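Protein FmtA (Staphylococcus aureus, PDB 5ZH8) removes D-alanyl esters from wall and lipoteichoic acids of the cell envelope, and affects methicillin resistance and autolysis. Local coordinates at residues Asn147-Val152 / Pro166-Met171. Residues are numbered along the deposited sequence; the frame is centred on the assembly and turned at random.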
# COMPACT_ATOMS: atom_id res chain seq x y z
N ASN A 147 32.13 3.50 18.17
CA ASN A 147 31.85 2.25 18.85
C ASN A 147 30.34 2.11 18.97
O ASN A 147 29.66 3.04 19.41
CB ASN A 147 32.50 2.23 20.23
CG ASN A 147 32.56 0.84 20.83
OD1 ASN A 147 31.55 0.29 21.26
ND2 ASN A 147 33.76 0.28 20.85
N ILE A 148 29.82 0.95 18.58
CA ILE A 148 28.38 0.79 18.40
C ILE A 148 27.57 0.92 19.69
O ILE A 148 26.38 1.26 19.66
CB ILE A 148 28.05 -0.54 17.68
CG1 ILE A 148 26.70 -0.44 16.96
CG2 ILE A 148 28.07 -1.70 18.66
CD1 ILE A 148 26.67 0.59 15.85
N ASN A 149 28.20 0.68 20.84
CA ASN A 149 27.51 0.79 22.13
C ASN A 149 27.66 2.16 22.78
O ASN A 149 27.05 2.42 23.82
CB ASN A 149 27.99 -0.31 23.06
CG ASN A 149 27.60 -1.69 22.56
OD1 ASN A 149 26.41 -2.04 22.51
ND2 ASN A 149 28.60 -2.47 22.14
N ASP A 150 28.46 3.05 22.17
CA ASP A 150 28.57 4.44 22.62
C ASP A 150 27.35 5.24 22.19
O ASP A 150 26.72 4.90 21.18
CB ASP A 150 29.84 5.10 22.06
CG ASP A 150 31.11 4.60 22.73
OD1 ASP A 150 31.03 3.90 23.76
OD2 ASP A 150 32.19 4.91 22.20
N PRO A 151 27.01 6.30 22.94
CA PRO A 151 25.82 7.09 22.65
C PRO A 151 25.97 8.03 21.45
O PRO A 151 27.08 8.33 21.04
CB PRO A 151 25.61 7.90 23.93
CG PRO A 151 26.97 8.05 24.49
CD PRO A 151 27.71 6.80 24.14
N VAL A 152 24.83 8.47 20.91
CA VAL A 152 24.83 9.43 19.80
C VAL A 152 25.46 10.76 20.22
O VAL A 152 26.18 11.38 19.44
CB VAL A 152 23.42 9.74 19.20
CG1 VAL A 152 23.37 9.35 17.73
CG2 VAL A 152 22.24 9.13 19.96
N PRO A 166 22.29 4.63 22.80
CA PRO A 166 23.46 4.08 22.12
C PRO A 166 23.23 3.95 20.62
O PRO A 166 22.08 3.77 20.19
CB PRO A 166 23.65 2.70 22.77
CG PRO A 166 22.34 2.36 23.37
CD PRO A 166 21.68 3.66 23.74
N LEU A 167 24.29 4.06 19.82
CA LEU A 167 24.20 3.90 18.37
C LEU A 167 23.49 2.60 18.01
O LEU A 167 22.75 2.55 17.03
CB LEU A 167 25.58 3.91 17.72
CG LEU A 167 26.37 5.22 17.69
CD1 LEU A 167 27.72 4.97 17.04
CD2 LEU A 167 25.60 6.30 16.94
N LYS A 168 23.74 1.56 18.80
CA LYS A 168 23.16 0.24 18.57
C LYS A 168 21.64 0.26 18.62
O LYS A 168 20.99 -0.44 17.84
CB LYS A 168 23.70 -0.77 19.59
CG LYS A 168 23.35 -2.21 19.25
CD LYS A 168 23.99 -3.22 20.19
CE LYS A 168 24.08 -4.58 19.51
NZ LYS A 168 24.29 -5.71 20.46
N ASP A 169 21.07 1.05 19.52
CA ASP A 169 19.61 1.15 19.66
C ASP A 169 18.95 1.85 18.46
O ASP A 169 17.81 1.56 18.13
CB ASP A 169 19.24 1.85 20.97
CG ASP A 169 19.45 0.96 22.18
OD1 ASP A 169 19.81 -0.22 22.01
OD2 ASP A 169 19.25 1.44 23.32
N LEU A 170 19.67 2.78 17.83
CA LEU A 170 19.22 3.37 16.58
C LEU A 170 19.28 2.33 15.47
O LEU A 170 18.31 2.10 14.75
CB LEU A 170 20.09 4.55 16.18
CG LEU A 170 20.18 5.75 17.12
CD1 LEU A 170 21.30 6.66 16.67
CD2 LEU A 170 18.87 6.51 17.14
N MET A 171 20.44 1.69 15.34
CA MET A 171 20.68 0.66 14.34
C MET A 171 19.65 -0.46 14.39
O MET A 171 19.21 -0.94 13.35
CB MET A 171 22.10 0.09 14.53
CG MET A 171 22.51 -0.99 13.55
SD MET A 171 21.98 -2.65 14.04
CE MET A 171 23.06 -2.99 15.42
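The type I turn Asn147-Asp150 sits against the start of helix 167-171 in the helical part of this beta-lactamase-like fold, and illustrates well how a turn can receive the first N-H groups of a helix. Pro166 holds the N-cap position and lacks a side-chain acceptor; the N-H groups of Leu167 and Lys168 go to carbonyls of the turn, while Asp169 N bonds back to Pro166 O. Leu167 N gives a nearly straight bond to Asp150 O (168° at the hydrogen), lying in the carbonyl plane, whereas Lys168 N reaches Ile148 O at 2.8 Å in a weak, strongly bent bond. The turn is itself closed by Asp150 N on Asn147 O. Where the CA atoms of the two segments come nearest, Pro151 and Pro166 form a single beta bridge.

Ile148 and Leu167 bury the most surface here. With CG1 anti to its backbone N (chi1 -155°), Ile148 swings its longer branch over the helix start: CD1 rests 4.0 Å from Leu167 CB, and CG1 lies against Lys168 CA and CB, the two side chains crossing at about a right angle. Leu167 packs its CB against Ile148 O and sends its two methyls to different neighbours, CD1 to Asn147 O and CD2 to Val152 CG1. Val152 also meets Leu170 tip to tip, and both touch Val218 of helix 213-227. Lys168 extends alongside Asn149 and its NZ hydrogen-bonds Gln324 O, while Asp150 forms a salt bridge with Lys154. Along that lysine chain, Asn149 OD1 lies 3.6 Å from the methylene carbon CD of Lys168.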